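Local structure of cortical-lytic enzyme (Clostridium perfringens, 5JIP) at residues T30-S35 against L210-G214; I131-R135 against P169-M173; I155-F161 against V193-K197; L238-I242 against T314-N320; V266-A271 against R287-P291. The protein is a muramidase of glycoside hydrolase family 25 that takes part in hydrolysing the spore cortex during germination. One frame throughout, in Å; residues are numbered along the deposited sequence.

How the interactions relate
Followed from the N terminus, the chain first builds a family 25 barrel and then a small all-beta domain. Interaction 1 closes the longest loop, joining helix 28-34 to the connection between strands 201-208 and 217-221. Interactions 2 and 3 are nested within it and cross one another, since their segments alternate along the chain; they touch where Trp196 NE1 probably donates a hydrogen bond to Met173 O, so that helix 124-142, the end of helix 152-157 and two barrel loops form one neighbourhood. In the second domain, interaction 4 joins the first and last strands, and interaction 5, nested inside its loop, packs a hairpin turn against a connecting loop; the centres of interactions 4 and 5 are about 13 Å apart.

Interaction 1. Residues T30-S35 against L210-G214; sequences TLAKNS and LDGVG
Asn34 reaches from the end of helix 28-34 to the type II beta turn Leu210-Val213, which lies in the connection between antiparallel strands 201-208 and 217-221 of the family 25 barrel. The conformation of its side chain explains the link. With chi1 at 62°, CG stands between the backbone N and the carbonyl carbon, and the amide faces the turn: ND2 donates to Asp211 O over 2.9 Å with an N-H...O angle of 160°, the acceptor lying in the amide plane. At the other end of the same amide, Ser35 OG donates to Asn34 OD1 at 2.9 Å, so bonds at both ends fix its rotation. Two methyl groups crowd the same carbonyl, Thr30 CG2 and Leu31 CD2, the latter 3.5 Å from Asp211 O. Thr30 places CG2 there by holding it trans to the backbone N. Gly212, at the third position of the turn with a positive phi, brings its CA to 3.9 Å from Thr30 CB. Beyond it, Leu31 spreads its two branches: CD1 lies 4.0 Å from Val213 CG2, while CD2 lies 3.7 Å from Leu210 CD2. The other branch of Leu210 covers the amide, CD1 resting 3.6 Å from Asn34 ND2.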
# COMPACT_ATOMS: atom_id res chain seq x y z
N THR A 30 -34.33 -0.80 11.02
CA THR A 30 -33.96 -1.98 11.80
C THR A 30 -32.62 -2.53 11.34
O THR A 30 -31.77 -2.89 12.17
CB THR A 30 -35.05 -3.02 11.65
OG1 THR A 30 -36.29 -2.47 12.11
CG2 THR A 30 -34.74 -4.30 12.45
N LEU A 31 -32.39 -2.60 10.03
CA LEU A 31 -31.13 -3.13 9.53
C LEU A 31 -29.94 -2.26 9.94
O LEU A 31 -28.83 -2.76 10.07
CB LEU A 31 -31.21 -3.24 8.02
CG LEU A 31 -32.17 -4.30 7.45
CD1 LEU A 31 -32.16 -4.27 5.93
CD2 LEU A 31 -31.79 -5.69 7.96
N ALA A 32 -30.16 -0.96 10.11
CA ALA A 32 -29.06 -0.07 10.51
C ALA A 32 -28.47 -0.50 11.84
O ALA A 32 -27.30 -0.21 12.12
CB ALA A 32 -29.56 1.37 10.60
N LYS A 33 -29.26 -1.18 12.67
CA LYS A 33 -28.82 -1.59 13.99
C LYS A 33 -28.13 -2.94 13.99
O LYS A 33 -27.36 -3.23 14.93
CB LYS A 33 -30.01 -1.69 14.96
CG LYS A 33 -30.70 -0.38 15.24
CD LYS A 33 -29.78 0.61 15.93
CE LYS A 33 -29.81 1.96 15.23
NZ LYS A 33 -28.84 2.06 14.11
N ASN A 34 -28.37 -3.77 12.98
CA ASN A 34 -27.82 -5.12 12.99
C ASN A 34 -26.93 -5.46 11.80
O ASN A 34 -26.35 -6.54 11.79
CB ASN A 34 -28.95 -6.16 13.13
CG ASN A 34 -29.95 -6.15 11.98
OD1 ASN A 34 -29.64 -5.72 10.85
ND2 ASN A 34 -31.16 -6.64 12.26
N SER A 35 -26.79 -4.57 10.82
CA SER A 35 -26.01 -4.84 9.62
C SER A 35 -24.87 -3.83 9.50
O SER A 35 -25.09 -2.63 9.65
CB SER A 35 -26.90 -4.79 8.38
OG SER A 35 -27.96 -5.72 8.48
N LEU A 210 -33.24 -12.47 9.37
CA LEU A 210 -32.68 -11.25 9.95
C LEU A 210 -33.79 -10.25 10.20
O LEU A 210 -34.54 -9.93 9.28
CB LEU A 210 -31.66 -10.61 9.02
CG LEU A 210 -30.91 -9.39 9.54
CD1 LEU A 210 -30.10 -9.71 10.81
CD2 LEU A 210 -30.01 -8.88 8.43
N ASP A 211 -33.88 -9.76 11.44
CA ASP A 211 -34.86 -8.73 11.78
C ASP A 211 -34.68 -7.55 10.83
O ASP A 211 -33.57 -7.06 10.65
CB ASP A 211 -34.67 -8.25 13.23
CG ASP A 211 -35.25 -9.20 14.27
OD1 ASP A 211 -35.79 -10.27 13.90
OD2 ASP A 211 -35.15 -8.88 15.48
N GLY A 212 -35.76 -7.11 10.22
CA GLY A 212 -35.70 -6.02 9.28
C GLY A 212 -35.86 -6.44 7.84
O GLY A 212 -35.98 -5.57 6.96
N VAL A 213 -35.87 -7.75 7.57
CA VAL A 213 -36.22 -8.28 6.26
C VAL A 213 -37.27 -9.35 6.49
O VAL A 213 -37.07 -10.25 7.31
CB VAL A 213 -35.01 -8.86 5.51
CG1 VAL A 213 -35.44 -9.40 4.19
CG2 VAL A 213 -33.95 -7.80 5.34
N GLY A 214 -38.39 -9.25 5.77
CA GLY A 214 -39.48 -10.17 5.98
C GLY A 214 -39.26 -11.52 5.32
O GLY A 214 -39.69 -12.55 5.86

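Interaction 2. Residues I131-R135 against P169-M173; sequences IDRFR and PLSDM
Arg135 and Asp172 meet through an end-on grip in which both terminal nitrogens of the arginine turn to a single carboxylate oxygen. NH1 lies 3.0 Å from Asp172 OD1, and the NH2 bond to the same oxygen is longer at 3.3 Å. OD1 sits in the guanidinium plane, yet the two flat groups are not coplanar: their planes stand 44° apart. The other side of the arginine is turned to its own helix, where NE and NH2 grip Asp132 OD1 side-on, NH2 at 2.7 Å from that oxygen. A weak third interaction takes NH2 to Pro169 O at 3.0 Å. With acceptors disposed around its edge, the orientation of the guanidinium is fixed, and the positive charge, flanked by two carboxylates, is probably well stabilised. The chain bends at chi2 (-101°) and chi3 to bring the group round beside Asp132 rather than straight outward. Over one guanidinium face lies Met173, its CG 3.6 Å from Arg135 NH1.

An apolar patch adjoins this polar one. Leu170 meets Ile131 at about a right angle, with CD1 3.7 Å from Ile131 CG2, while Leu170 CD2 lies beside Asp132. Ile131 also touches Leu112 of strand 111-113, and Lys280 of the second subunit forms a salt bridge with Asp132 OD1. Within the chain, Asp132, Arg135 and Asp172 thus form a salt-bridge network in an alpha/beta barrel, tying helix 124-142, packed on the outside of the strands, to the type I turn Leu170-Met173 that leads into strand 175-178.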
# COMPACT_ATOMS: atom_id res chain seq x y z
N ILE A 131 -15.75 -11.45 -18.32
CA ILE A 131 -15.65 -10.81 -17.01
C ILE A 131 -14.51 -9.80 -17.00
O ILE A 131 -14.65 -8.67 -16.53
CB ILE A 131 -15.47 -11.87 -15.93
CG1 ILE A 131 -16.69 -12.77 -15.90
CG2 ILE A 131 -15.16 -11.20 -14.57
CD1 ILE A 131 -16.49 -13.97 -15.00
N ASP A 132 -13.35 -10.22 -17.50
CA ASP A 132 -12.15 -9.39 -17.49
C ASP A 132 -12.37 -8.11 -18.31
O ASP A 132 -11.88 -7.04 -17.94
CB ASP A 132 -11.00 -10.23 -18.06
CG ASP A 132 -9.63 -9.75 -17.64
OD1 ASP A 132 -9.50 -9.03 -16.62
OD2 ASP A 132 -8.67 -10.11 -18.34
N ARG A 133 -13.10 -8.21 -19.42
CA ARG A 133 -13.38 -7.03 -20.22
C ARG A 133 -14.31 -6.09 -19.47
O ARG A 133 -14.13 -4.86 -19.50
CB ARG A 133 -13.99 -7.44 -21.56
CG ARG A 133 -14.53 -6.26 -22.39
CD ARG A 133 -13.43 -5.30 -22.84
NE ARG A 133 -12.41 -6.00 -23.63
CZ ARG A 133 -12.44 -6.13 -24.95
NH1 ARG A 133 -11.47 -6.79 -25.58
NH2 ARG A 133 -13.43 -5.61 -25.67
N PHE A 134 -15.33 -6.65 -18.83
CA PHE A 134 -16.23 -5.86 -18.00
C PHE A 134 -15.44 -5.14 -16.91
O PHE A 134 -15.55 -3.92 -16.74
CB PHE A 134 -17.30 -6.77 -17.39
CG PHE A 134 -18.40 -6.03 -16.64
CD1 PHE A 134 -18.16 -5.44 -15.40
CD2 PHE A 134 -19.66 -5.93 -17.18
CE1 PHE A 134 -19.17 -4.75 -14.71
CE2 PHE A 134 -20.70 -5.25 -16.49
CZ PHE A 134 -20.44 -4.66 -15.26
N ARG A 135 -14.56 -5.88 -16.23
CA ARG A 135 -13.71 -5.27 -15.21
C ARG A 135 -12.85 -4.13 -15.78
O ARG A 135 -12.74 -3.05 -15.17
CB ARG A 135 -12.83 -6.36 -14.59
CG ARG A 135 -11.83 -5.87 -13.55
CD ARG A 135 -10.45 -5.75 -14.13
NE ARG A 135 -9.91 -7.08 -14.43
CZ ARG A 135 -9.17 -7.82 -13.61
NH1 ARG A 135 -8.82 -7.36 -12.42
NH2 ARG A 135 -8.74 -9.02 -13.99
N PRO A 169 -6.74 -15.19 -14.42
CA PRO A 169 -6.73 -13.74 -14.68
C PRO A 169 -7.62 -12.93 -13.75
O PRO A 169 -7.41 -11.71 -13.64
CB PRO A 169 -7.23 -13.64 -16.13
CG PRO A 169 -6.98 -15.03 -16.73
CD PRO A 169 -7.20 -15.96 -15.59
N LEU A 170 -8.61 -13.53 -13.11
CA LEU A 170 -9.49 -12.75 -12.24
C LEU A 170 -9.07 -12.76 -10.77
O LEU A 170 -9.77 -12.17 -9.93
CB LEU A 170 -10.92 -13.26 -12.35
CG LEU A 170 -11.45 -13.39 -13.77
CD1 LEU A 170 -12.83 -14.01 -13.74
CD2 LEU A 170 -11.42 -12.06 -14.53
N SER A 171 -7.94 -13.40 -10.43
CA SER A 171 -7.59 -13.64 -9.03
C SER A 171 -7.16 -12.37 -8.32
O SER A 171 -6.96 -12.40 -7.09
CB SER A 171 -6.47 -14.70 -8.95
OG SER A 171 -5.25 -14.26 -9.54
N ASP A 172 -7.00 -11.27 -9.04
CA ASP A 172 -6.71 -10.00 -8.41
C ASP A 172 -7.99 -9.22 -8.13
O ASP A 172 -7.93 -8.21 -7.44
CB ASP A 172 -5.74 -9.16 -9.26
CG ASP A 172 -6.35 -8.68 -10.56
OD1 ASP A 172 -7.08 -9.46 -11.23
OD2 ASP A 172 -6.06 -7.51 -10.92
N MET A 173 -9.14 -9.71 -8.58
CA MET A 173 -10.39 -9.07 -8.19
C MET A 173 -10.73 -9.39 -6.74
O MET A 173 -10.49 -10.50 -6.28
CB MET A 173 -11.54 -9.53 -9.10
CG MET A 173 -11.30 -9.22 -10.55
SD MET A 173 -12.75 -9.65 -11.54
CE MET A 173 -13.92 -8.36 -11.02

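Interaction 3. Residues I155-F161 against V193-K197; sequences IGLYDDF and VGGWK
Ile155, at the end of helix 152-157, can be followed outward from the helix to the turn Val193-Trp196. CB is directed toward the turn, and CG1 leaves it trans to the carbonyl carbon (chi1 -71°), a setting that puts CG1 over the centre of one face of the Phe161 ring, 4.1 Å above its plane. The chain then extends to CD1, which ends between two partners, 4.0 Å from Trp196 CZ3 and 4.1 Å from Val193 CG2. Phe161 thus has Ile155 on a face and the indole at an edge: Trp196 CH2 lies near the phenyl plane, 3.8 Å from Phe161 CD2.

Asp160 supplies the polar half. Its OD1 accepts the backbone N-H of Gly194 at 2.9 Å, the N coming from above the carboxylate plane, 54° out of it. The same OD1 lies 3.3 Å from Val193 CB. Asp160 O adds a CA-H...O contact from Gly194 CA at 3.2 Å.

Both backbones curl with positive phi here, in Asp159-Phe161 and in Gly194-Gly195. Gly194 and Gly195 are the central residues of a type I' beta turn, here the point at which the connection between barrel strands 175-178 and 201-208 meets the end of a barrel helix.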
# COMPACT_ATOMS: atom_id res chain seq x y z
N ILE A 155 -17.80 -21.70 -10.06
CA ILE A 155 -16.36 -21.74 -10.31
C ILE A 155 -15.96 -23.14 -10.74
O ILE A 155 -15.20 -23.32 -11.69
CB ILE A 155 -15.59 -21.27 -9.05
CG1 ILE A 155 -15.78 -19.76 -8.84
CG2 ILE A 155 -14.11 -21.59 -9.17
CD1 ILE A 155 -15.24 -19.25 -7.52
N GLY A 156 -16.52 -24.16 -10.08
CA GLY A 156 -16.18 -25.54 -10.39
C GLY A 156 -16.62 -25.97 -11.78
O GLY A 156 -15.97 -26.81 -12.41
N LEU A 157 -17.72 -25.41 -12.27
CA LEU A 157 -18.16 -25.70 -13.63
C LEU A 157 -17.17 -25.19 -14.66
O LEU A 157 -17.15 -25.67 -15.80
CB LEU A 157 -19.50 -25.04 -13.91
CG LEU A 157 -20.77 -25.71 -13.46
CD1 LEU A 157 -21.90 -24.76 -13.81
CD2 LEU A 157 -20.95 -27.05 -14.15
N TYR A 158 -16.41 -24.16 -14.32
CA TYR A 158 -15.54 -23.48 -15.26
C TYR A 158 -14.07 -23.71 -14.92
O TYR A 158 -13.23 -22.82 -15.06
CB TYR A 158 -15.88 -22.00 -15.31
CG TYR A 158 -17.11 -21.74 -16.13
CD1 TYR A 158 -17.04 -21.65 -17.51
CD2 TYR A 158 -18.36 -21.61 -15.52
CE1 TYR A 158 -18.16 -21.43 -18.28
CE2 TYR A 158 -19.50 -21.39 -16.28
CZ TYR A 158 -19.39 -21.29 -17.65
OH TYR A 158 -20.50 -21.06 -18.41
N ASP A 159 -13.76 -24.92 -14.44
CA ASP A 159 -12.38 -25.35 -14.26
C ASP A 159 -11.66 -24.45 -13.27
O ASP A 159 -10.50 -24.10 -13.48
CB ASP A 159 -11.61 -25.35 -15.58
CG ASP A 159 -12.07 -26.42 -16.54
OD1 ASP A 159 -12.05 -27.62 -16.16
OD2 ASP A 159 -12.44 -26.05 -17.68
N ASP A 160 -12.34 -24.04 -12.19
CA ASP A 160 -11.68 -23.21 -11.20
C ASP A 160 -11.33 -21.84 -11.75
O ASP A 160 -10.48 -21.14 -11.21
CB ASP A 160 -10.39 -23.92 -10.70
CG ASP A 160 -10.04 -23.60 -9.25
OD1 ASP A 160 -10.95 -23.30 -8.46
OD2 ASP A 160 -8.84 -23.70 -8.87
N PHE A 161 -11.95 -21.44 -12.86
CA PHE A 161 -11.62 -20.19 -13.55
C PHE A 161 -10.16 -20.17 -13.99
O PHE A 161 -9.57 -19.10 -14.19
CB PHE A 161 -11.91 -18.96 -12.68
CG PHE A 161 -13.35 -18.57 -12.62
CD1 PHE A 161 -14.35 -19.32 -13.24
CD2 PHE A 161 -13.72 -17.40 -11.96
CE1 PHE A 161 -15.70 -18.91 -13.17
CE2 PHE A 161 -15.03 -17.01 -11.90
CZ PHE A 161 -16.03 -17.77 -12.50
N VAL A 193 -9.83 -21.30 -3.84
CA VAL A 193 -10.14 -21.68 -5.21
C VAL A 193 -9.85 -20.51 -6.14
O VAL A 193 -9.72 -19.36 -5.70
CB VAL A 193 -11.61 -22.14 -5.39
CG1 VAL A 193 -11.89 -23.40 -4.60
CG2 VAL A 193 -12.57 -21.05 -4.99
N GLY A 194 -9.79 -20.81 -7.44
CA GLY A 194 -9.66 -19.80 -8.47
C GLY A 194 -8.41 -18.96 -8.39
O GLY A 194 -8.36 -17.89 -8.98
N GLY A 195 -7.38 -19.41 -7.67
CA GLY A 195 -6.20 -18.60 -7.48
C GLY A 195 -6.37 -17.44 -6.54
O GLY A 195 -5.42 -16.68 -6.34
N TRP A 196 -7.56 -17.25 -5.97
CA TRP A 196 -7.79 -16.21 -4.98
C TRP A 196 -7.14 -16.59 -3.66
O TRP A 196 -7.43 -17.65 -3.10
CB TRP A 196 -9.29 -16.01 -4.79
CG TRP A 196 -9.91 -15.08 -5.81
CD1 TRP A 196 -9.71 -13.72 -5.92
CD2 TRP A 196 -10.86 -15.43 -6.83
NE1 TRP A 196 -10.45 -13.22 -6.95
CE2 TRP A 196 -11.19 -14.24 -7.51
CE3 TRP A 196 -11.48 -16.62 -7.22
CZ2 TRP A 196 -12.07 -14.22 -8.58
CZ3 TRP A 196 -12.37 -16.59 -8.28
CH2 TRP A 196 -12.65 -15.40 -8.94
N LYS A 197 -6.24 -15.73 -3.17
CA LYS A 197 -5.64 -15.97 -1.86
C LYS A 197 -6.67 -15.90 -0.74
O LYS A 197 -6.57 -16.62 0.25
CB LYS A 197 -4.53 -14.97 -1.58
CG LYS A 197 -3.45 -14.90 -2.64
CD LYS A 197 -2.60 -16.13 -2.63
CE LYS A 197 -1.32 -15.91 -3.45
NZ LYS A 197 -0.65 -14.57 -3.14

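Interaction 4. Residues L238-I242 against T314-N320; sequences LNAYI and TEYILDN
Strands 239-242 and 314-318 run in nearly the same direction, 25° apart with axes 7.2 Å at closest approach, but no hydrogen bond joins them, and Asn239 lies nearest Tyr316 along the chain traces. They are edge strands of different sheets, one of three strands and one of four, and the strand order is that of a fibronectin type III-like sandwich, with the first and last strands packed together.

Tyr316 carries much of the contact. With CG trans to the backbone N (chi1 -174°), its ring turns one face to the backbone of Asn239 and Ala240: Ala240 N sits over the ring centre, 3.7 Å above the plane, and Asn239 CA makes a CH-pi contact nearer the rim. Ala240 N, buried by this contact, has no hydrogen-bond partner in the model and faces the ring instead. The Asn239 amide runs alongside the ring with its plane almost perpendicular, and its ND2 is bonded to Asn250 OD1 in the neighbouring strand.

Toward the start of the strands Leu238 CD2 packs 3.7 Å from Tyr316 CB and 3.5 Å from Thr314 O. Further along, Leu318 divides its branches: CD2 lies 3.5 Å from Ala240 O, and CD1 meets Ile242 CG1 at 4.0 Å.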
# COMPACT_ATOMS: atom_id res chain seq x y z
N LEU A 238 -5.63 19.33 6.40
CA LEU A 238 -4.59 19.63 5.44
C LEU A 238 -4.10 21.05 5.66
O LEU A 238 -4.89 21.97 5.85
CB LEU A 238 -5.11 19.48 4.01
CG LEU A 238 -4.08 19.71 2.91
CD1 LEU A 238 -2.94 18.68 2.97
CD2 LEU A 238 -4.78 19.72 1.52
N ASN A 239 -2.79 21.23 5.58
CA ASN A 239 -2.17 22.52 5.85
C ASN A 239 -0.86 22.57 5.08
O ASN A 239 -0.19 21.56 4.90
CB ASN A 239 -1.90 22.73 7.34
CG ASN A 239 -1.26 24.08 7.62
OD1 ASN A 239 -1.81 25.12 7.26
ND2 ASN A 239 -0.10 24.06 8.25
N ALA A 240 -0.52 23.76 4.61
CA ALA A 240 0.73 23.93 3.87
C ALA A 240 1.24 25.35 4.07
O ALA A 240 0.46 26.28 4.29
CB ALA A 240 0.53 23.67 2.37
N TYR A 241 2.56 25.50 3.95
CA TYR A 241 3.18 26.82 3.94
C TYR A 241 4.42 26.75 3.06
O TYR A 241 4.99 25.67 2.84
CB TYR A 241 3.53 27.29 5.36
CG TYR A 241 4.60 26.49 6.08
CD1 TYR A 241 5.95 26.79 5.92
CD2 TYR A 241 4.27 25.46 6.95
CE1 TYR A 241 6.93 26.08 6.57
CE2 TYR A 241 5.24 24.72 7.61
CZ TYR A 241 6.57 25.04 7.42
OH TYR A 241 7.54 24.33 8.07
N ILE A 242 4.83 27.91 2.55
CA ILE A 242 6.02 28.04 1.71
C ILE A 242 7.11 28.70 2.53
O ILE A 242 6.88 29.71 3.19
CB ILE A 242 5.73 28.84 0.43
CG1 ILE A 242 4.70 28.09 -0.42
CG2 ILE A 242 6.99 29.06 -0.35
CD1 ILE A 242 4.42 28.71 -1.78
N THR A 314 -8.97 16.64 -0.89
CA THR A 314 -8.93 17.81 -0.04
C THR A 314 -7.88 18.78 -0.56
O THR A 314 -6.80 18.37 -1.00
CB THR A 314 -8.60 17.40 1.39
OG1 THR A 314 -9.59 16.47 1.87
CG2 THR A 314 -8.55 18.61 2.31
N GLU A 315 -8.21 20.07 -0.53
CA GLU A 315 -7.40 21.12 -1.13
C GLU A 315 -6.96 22.12 -0.08
O GLU A 315 -7.66 22.36 0.91
CB GLU A 315 -8.16 21.93 -2.18
CG GLU A 315 -8.61 21.21 -3.37
CD GLU A 315 -9.40 22.13 -4.28
OE1 GLU A 315 -9.59 23.32 -3.91
OE2 GLU A 315 -9.83 21.67 -5.35
N TYR A 316 -5.81 22.74 -0.33
CA TYR A 316 -5.32 23.86 0.45
C TYR A 316 -4.68 24.85 -0.52
O TYR A 316 -3.73 24.49 -1.22
CB TYR A 316 -4.33 23.40 1.52
CG TYR A 316 -3.92 24.52 2.44
CD1 TYR A 316 -2.93 25.40 2.09
CD2 TYR A 316 -4.56 24.70 3.65
CE1 TYR A 316 -2.56 26.44 2.92
CE2 TYR A 316 -4.20 25.72 4.50
CZ TYR A 316 -3.20 26.60 4.13
OH TYR A 316 -2.83 27.64 4.95
N ILE A 317 -5.20 26.08 -0.58
CA ILE A 317 -4.73 27.09 -1.53
C ILE A 317 -3.72 27.99 -0.83
O ILE A 317 -4.06 28.65 0.16
CB ILE A 317 -5.88 27.93 -2.09
CG1 ILE A 317 -6.98 27.03 -2.68
CG2 ILE A 317 -5.35 28.89 -3.15
CD1 ILE A 317 -6.50 26.09 -3.73
N LEU A 318 -2.50 28.03 -1.37
CA LEU A 318 -1.46 28.96 -0.95
C LEU A 318 -1.55 30.23 -1.79
O LEU A 318 -1.34 30.17 -3.01
CB LEU A 318 -0.08 28.36 -1.11
CG LEU A 318 0.20 27.14 -0.26
CD1 LEU A 318 1.22 26.24 -0.95
CD2 LEU A 318 0.73 27.60 1.09
N ASP A 319 -1.80 31.36 -1.14
CA ASP A 319 -1.97 32.63 -1.85
C ASP A 319 -0.74 32.97 -2.68
O ASP A 319 -0.88 33.44 -3.82
CB ASP A 319 -2.26 33.74 -0.84
CG ASP A 319 -3.67 33.69 -0.32
OD1 ASP A 319 -4.55 33.21 -1.07
OD2 ASP A 319 -3.91 34.12 0.84
N ASN A 320 0.45 32.75 -2.14
CA ASN A 320 1.69 32.95 -2.88
C ASN A 320 1.82 34.36 -3.49
O ASN A 320 1.59 35.37 -2.82
CB ASN A 320 1.79 31.90 -3.98
CG ASN A 320 3.14 31.89 -4.64
OD1 ASN A 320 4.18 31.99 -3.98
ND2 ASN A 320 3.14 31.78 -5.96

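Interaction 5. Residues V266-A271 against R287-P291; sequences VNDNYA and RFYLP
Phe288 turns its CG trans to the carbonyl carbon (chi1 -54°), which swings one face of the phenyl ring against Val266 CB, while Val266 sets CG1 trans to its own backbone N (chi1 175°) and so directs that methyl toward Leu290 CD2. Val266 CB stands over the ring centre, 4.0 Å from the centroid and 12° off the normal, in a CH-pi contact. The edge of the ring is lined too: Asn269 CB lies 3.8 Å from Phe288 CE1 and Tyr270 O 3.7 Å from the same atom, both near the ring plane. Ala271 CB approaches Phe288 CZ at 3.9 Å.

The valine begins a type I' beta turn, Val266-Asn269, that joins strands 259-266 and 269-275 as a tight hairpin in the fibronectin type III-like domain. Phe288 comes from the connection between strands 280-284 and 296-304, and Ile283 of strand 280-284 touches both Val266 and Phe288. Tyr270 points its CB the other way, and its ring meets that of Tyr270 of the second subunit.

Leu290 extends the packing along the turn. It crosses Val266 at about a right angle, with CD2 4.0 Å from Val266 CG1, and the same methyl lies 3.5 Å from Asn267 ND2. The other end of that amide, OD1, accepts a hydrogen bond from Lys297 N.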
# COMPACT_ATOMS: atom_id res chain seq x y z
N VAL A 266 0.50 19.20 -6.67
CA VAL A 266 0.69 20.65 -6.76
C VAL A 266 0.10 21.10 -8.09
O VAL A 266 0.57 20.68 -9.16
CB VAL A 266 2.17 21.05 -6.65
CG1 VAL A 266 2.31 22.57 -6.86
CG2 VAL A 266 2.77 20.62 -5.31
N ASN A 267 -0.93 21.95 -8.02
CA ASN A 267 -1.68 22.34 -9.21
C ASN A 267 -1.96 21.11 -10.05
O ASN A 267 -1.74 21.12 -11.27
CB ASN A 267 -0.91 23.39 -10.02
CG ASN A 267 -0.70 24.70 -9.27
OD1 ASN A 267 -1.51 25.09 -8.42
ND2 ASN A 267 0.37 25.39 -9.58
N ASP A 268 -2.40 20.02 -9.42
CA ASP A 268 -2.83 18.78 -10.08
C ASP A 268 -1.68 17.99 -10.67
O ASP A 268 -1.92 16.93 -11.29
CB ASP A 268 -3.87 19.04 -11.18
CG ASP A 268 -5.15 19.68 -10.64
OD1 ASP A 268 -5.55 19.36 -9.50
OD2 ASP A 268 -5.75 20.52 -11.34
N ASN A 269 -0.45 18.45 -10.53
CA ASN A 269 0.70 17.67 -10.93
C ASN A 269 1.13 16.83 -9.75
O ASN A 269 1.14 17.29 -8.61
CB ASN A 269 1.85 18.56 -11.39
CG ASN A 269 1.46 19.43 -12.57
OD1 ASN A 269 1.37 20.65 -12.46
ND2 ASN A 269 1.21 18.79 -13.70
N TYR A 270 1.48 15.58 -10.03
CA TYR A 270 1.89 14.66 -8.98
C TYR A 270 3.14 15.16 -8.28
O TYR A 270 4.12 15.54 -8.92
CB TYR A 270 2.12 13.28 -9.59
CG TYR A 270 2.79 12.26 -8.72
CD1 TYR A 270 2.05 11.51 -7.80
CD2 TYR A 270 4.14 11.98 -8.84
CE1 TYR A 270 2.66 10.54 -7.03
CE2 TYR A 270 4.76 11.01 -8.07
CZ TYR A 270 4.00 10.29 -7.17
OH TYR A 270 4.59 9.33 -6.39
N ALA A 271 3.11 15.12 -6.95
CA ALA A 271 4.25 15.52 -6.16
C ALA A 271 4.86 14.39 -5.35
O ALA A 271 6.03 14.50 -4.97
CB ALA A 271 3.86 16.66 -5.21
N ARG A 287 10.47 21.89 -9.08
CA ARG A 287 9.96 20.85 -9.96
C ARG A 287 8.66 21.23 -10.63
O ARG A 287 8.17 20.46 -11.46
CB ARG A 287 9.75 19.55 -9.18
CG ARG A 287 11.06 18.93 -8.73
CD ARG A 287 10.86 17.57 -8.09
NE ARG A 287 12.11 17.07 -7.53
CZ ARG A 287 12.20 16.00 -6.73
NH1 ARG A 287 11.12 15.30 -6.40
NH2 ARG A 287 13.40 15.64 -6.26
N PHE A 288 8.09 22.40 -10.30
CA PHE A 288 6.79 22.80 -10.82
C PHE A 288 6.85 24.22 -11.37
O PHE A 288 7.62 25.06 -10.88
CB PHE A 288 5.73 22.72 -9.72
CG PHE A 288 5.66 21.38 -9.07
CD1 PHE A 288 4.84 20.40 -9.58
CD2 PHE A 288 6.46 21.09 -7.98
CE1 PHE A 288 4.81 19.16 -9.01
CE2 PHE A 288 6.43 19.86 -7.41
CZ PHE A 288 5.61 18.89 -7.92
N TYR A 289 6.04 24.48 -12.40
CA TYR A 289 5.88 25.82 -12.95
C TYR A 289 4.99 26.62 -12.01
O TYR A 289 3.77 26.52 -12.06
CB TYR A 289 5.26 25.79 -14.35
CG TYR A 289 6.04 25.02 -15.39
CD1 TYR A 289 7.35 25.37 -15.71
CD2 TYR A 289 5.45 23.96 -16.09
CE1 TYR A 289 8.06 24.66 -16.68
CE2 TYR A 289 6.16 23.24 -17.05
CZ TYR A 289 7.46 23.60 -17.35
OH TYR A 289 8.15 22.91 -18.30
N LEU A 290 5.59 27.45 -11.16
CA LEU A 290 4.84 28.23 -10.17
C LEU A 290 5.04 29.72 -10.42
O LEU A 290 5.93 30.34 -9.81
CB LEU A 290 5.28 27.84 -8.76
CG LEU A 290 5.06 26.35 -8.40
CD1 LEU A 290 5.61 26.06 -7.02
CD2 LEU A 290 3.60 25.96 -8.49
N PRO A 291 4.22 30.35 -11.27
CA PRO A 291 4.39 31.79 -11.53
C PRO A 291 4.37 32.59 -10.23
O PRO A 291 3.55 32.36 -9.34
CB PRO A 291 3.20 32.13 -12.42
CG PRO A 291 2.21 31.05 -12.20
CD PRO A 291 3.03 29.82 -11.95